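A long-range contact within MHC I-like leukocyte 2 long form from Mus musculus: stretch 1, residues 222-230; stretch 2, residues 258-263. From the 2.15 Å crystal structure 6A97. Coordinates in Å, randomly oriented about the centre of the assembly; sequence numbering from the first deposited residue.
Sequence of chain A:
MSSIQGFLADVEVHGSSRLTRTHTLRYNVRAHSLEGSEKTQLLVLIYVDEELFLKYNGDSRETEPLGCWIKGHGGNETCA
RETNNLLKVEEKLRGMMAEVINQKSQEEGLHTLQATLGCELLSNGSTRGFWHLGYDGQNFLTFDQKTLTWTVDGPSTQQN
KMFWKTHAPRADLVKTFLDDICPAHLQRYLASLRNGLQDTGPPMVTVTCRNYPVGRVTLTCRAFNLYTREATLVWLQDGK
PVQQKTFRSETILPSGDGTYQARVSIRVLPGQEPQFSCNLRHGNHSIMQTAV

Stretch 1, residues 222-230: RAFNLYTRE
Stretch 2 258-263: GTYQAR

Arg222 NH2 donates a side-chain hydrogen bond to Gln261 OE1 (2.7 Å, 166° at the hydrogen), the shortest polar contact, the carbonyl oxygen lying near the plane of the guanidinium, where its N-H groups point. Arg222 (m, t, p; chi4 -178°) rises from the face of the sheet it shares with Arg263, and its end meets Gln261 there; Gln261 (p, t, chi3 -96°) turns its amide to meet it. One water completes the site, accepting from Arg222 NE (3.0 Å) and donating to Gln261 OE1 (2.8 Å) and Ala262 O (2.8 Å).

Two antiparallel strands, 222-226 and 260-263, pair edge to edge, their axes 4.7 Å apart at closest and their N-to-C directions 176° apart. Two reciprocal backbone pairs hold them. Ala223 N to Ala262 O and Ala262 N to Ala223 O are both 3.0 Å, with the CA atoms 5.2 Å apart; Leu226 N to Tyr260 O is 2.9 Å and Tyr260 N to Leu226 O 2.8 Å, with CA atoms 4.8 Å apart. Arg222 and Arg263 form a non-hydrogen-bonded pair, CA to CA 4.5 Å, and Arg222 CA makes a CA-H...O contact with Ala262 O (3.3 Å).

Between the two bonded pairs the register shifts by one, a beta bulge. Phe224 (phi/psi -114/164) is extended, whereas Asn225 adopts 64/40, so Phe224 and Asn225 lie between the bonded pairs on the first strand where the second has Gln261 alone; both point CA-to-CB away from the second stretch. Asn225 N lies 3.4 Å from Tyr260 O at an angle too poor for a hydrogen bond; instead it donates to a second water (2.8 Å), which donates to Thr259 OG1 (2.8 Å) and weakly to Tyr260 O (3.4 Å).

Beyond the first strand, the chain turns through Tyr227 (-80/-25), modelled only to CB, and Thr228 (-125/180), bringing Arg229 (m, t, t; chi4 -116°) over the Tyr260 ring. Arg229 CG sits 3.7 Å from the centroid of the Tyr260 ring, 8° off its normal, a CH-pi contact that sets aliphatic chain against aromatic face. Farther out, Arg229 NH2 and Arg229 NE make weak hydrogen bonds to Tyr260 OH (3.0 and 3.1 Å). Tyr260 (chi1 m, chi2 -85°) has the largest area covered by the opposing stretch.

Ala223, Leu226, Tyr260 and Ala262 share one face of the sheet. There Leu226 (m, t) packs against its partner, Leu226 CB to Tyr260 CB 4.2 Å, and extends Leu226 CD1 to 4.5 Å from Ala262 CB, while Arg222 and Arg263 occupy the other face.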

# COMPACT_ATOMS: atom_id res chain seq x y z
N ARG A 222 4.37 10.65 5.23
CA ARG A 222 3.01 10.67 5.78
C ARG A 222 1.99 11.00 4.70
O ARG A 222 2.19 11.91 3.90
CB ARG A 222 2.90 11.68 6.92
CG ARG A 222 3.76 11.36 8.13
CD ARG A 222 3.64 12.46 9.18
NE ARG A 222 2.32 12.44 9.81
CZ ARG A 222 1.92 13.31 10.74
NH1 ARG A 222 2.73 14.29 11.14
NH2 ARG A 222 0.70 13.21 11.26
N ALA A 223 0.89 10.26 4.69
CA ALA A 223 -0.21 10.54 3.79
C ALA A 223 -1.39 11.06 4.60
O ALA A 223 -1.78 10.44 5.58
CB ALA A 223 -0.60 9.30 3.01
N PHE A 224 -1.95 12.20 4.20
CA PHE A 224 -3.08 12.81 4.89
C PHE A 224 -4.32 12.82 4.02
O PHE A 224 -4.25 12.65 2.80
CB PHE A 224 -2.76 14.25 5.31
CG PHE A 224 -1.61 14.38 6.27
CD1 PHE A 224 -0.31 14.45 5.81
CD2 PHE A 224 -1.84 14.44 7.63
CE1 PHE A 224 0.75 14.58 6.69
CE2 PHE A 224 -0.79 14.57 8.52
CZ PHE A 224 0.51 14.64 8.05
N ASN A 225 -5.46 13.04 4.67
CA ASN A 225 -6.72 13.32 3.98
C ASN A 225 -7.19 12.16 3.14
O ASN A 225 -7.67 12.34 2.02
CB ASN A 225 -6.58 14.57 3.10
CG ASN A 225 -7.88 15.33 2.95
OD1 ASN A 225 -8.62 15.49 3.92
ND2 ASN A 225 -8.17 15.80 1.74
N LEU A 226 -7.03 10.95 3.67
CA LEU A 226 -7.55 9.76 3.03
C LEU A 226 -9.03 9.65 3.37
O LEU A 226 -9.41 9.72 4.53
CB LEU A 226 -6.78 8.51 3.48
CG LEU A 226 -5.26 8.66 3.36
CD1 LEU A 226 -4.54 7.45 3.93
CD2 LEU A 226 -4.86 8.90 1.91
N TYR A 227 -9.87 9.48 2.35
CA TYR A 227 -11.32 9.47 2.54
C TYR A 227 -11.82 8.12 3.06
O TYR A 227 -12.88 8.05 3.69
CB TYR A 227 -12.03 9.82 1.23
N THR A 228 -11.07 7.06 2.78
CA THR A 228 -11.41 5.73 3.29
C THR A 228 -10.22 5.16 4.05
O THR A 228 -9.17 5.80 4.15
CB THR A 228 -11.81 4.77 2.16
OG1 THR A 228 -10.67 4.47 1.34
CG2 THR A 228 -12.91 5.37 1.30
N ARG A 229 -10.39 3.95 4.58
CA ARG A 229 -9.35 3.32 5.39
C ARG A 229 -8.42 2.42 4.58
O ARG A 229 -7.76 1.54 5.13
CB ARG A 229 -9.99 2.51 6.52
CG ARG A 229 -10.72 3.36 7.54
CD ARG A 229 -11.64 2.52 8.39
NE ARG A 229 -12.38 3.33 9.35
CZ ARG A 229 -12.26 3.23 10.67
NH1 ARG A 229 -11.43 2.33 11.19
NH2 ARG A 229 -12.97 4.01 11.47
N GLU A 230 -8.37 2.63 3.27
CA GLU A 230 -7.52 1.82 2.41
C GLU A 230 -6.47 2.65 1.69
O GLU A 230 -6.79 3.63 1.01
CB GLU A 230 -8.37 1.06 1.38
CG GLU A 230 -9.34 0.07 2.00
CD GLU A 230 -10.15 -0.67 0.96
OE1 GLU A 230 -10.86 -0.00 0.18
OE2 GLU A 230 -10.09 -1.92 0.93
N GLY A 258 -12.77 12.56 10.65
CA GLY A 258 -13.48 11.71 9.71
C GLY A 258 -12.61 11.29 8.53
O GLY A 258 -13.05 10.49 7.70
N THR A 259 -11.40 11.81 8.45
CA THR A 259 -10.45 11.37 7.43
C THR A 259 -9.32 10.57 8.06
O THR A 259 -9.15 10.55 9.28
CB THR A 259 -9.85 12.55 6.63
OG1 THR A 259 -8.95 13.29 7.45
CG2 THR A 259 -10.96 13.46 6.12
N TYR A 260 -8.53 9.91 7.22
CA TYR A 260 -7.51 9.00 7.73
C TYR A 260 -6.12 9.35 7.23
O TYR A 260 -5.96 10.07 6.25
CB TYR A 260 -7.89 7.57 7.37
CG TYR A 260 -9.23 7.23 7.97
CD1 TYR A 260 -9.32 6.78 9.28
CD2 TYR A 260 -10.41 7.43 7.26
CE1 TYR A 260 -10.54 6.50 9.86
CE2 TYR A 260 -11.64 7.15 7.83
CZ TYR A 260 -11.70 6.69 9.13
OH TYR A 260 -12.91 6.41 9.71
N GLN A 261 -5.12 8.85 7.93
CA GLN A 261 -3.75 9.11 7.54
C GLN A 261 -2.89 7.87 7.76
O GLN A 261 -3.33 6.91 8.40
CB GLN A 261 -3.18 10.31 8.29
CG GLN A 261 -3.05 10.14 9.78
CD GLN A 261 -2.44 11.37 10.43
OE1 GLN A 261 -1.23 11.43 10.67
NE2 GLN A 261 -3.28 12.37 10.70
N ALA A 262 -1.68 7.90 7.21
CA ALA A 262 -0.78 6.76 7.29
C ALA A 262 0.67 7.23 7.35
O ALA A 262 0.98 8.39 7.07
CB ALA A 262 -0.99 5.83 6.10
N ARG A 263 1.57 6.31 7.70
CA ARG A 263 2.96 6.69 7.95
C ARG A 263 3.89 5.50 7.72
O ARG A 263 3.58 4.38 8.12
CB ARG A 263 3.11 7.23 9.37
CG ARG A 263 4.52 7.26 9.92
CD ARG A 263 4.53 7.80 11.34
NE ARG A 263 3.71 6.99 12.24
CZ ARG A 263 3.29 7.39 13.43
NH1 ARG A 263 3.61 8.60 13.89
NH2 ARG A 263 2.54 6.59 14.18
O HOH W 1 0.80 9.89 9.45
O HOH W 2 -6.14 13.27 7.35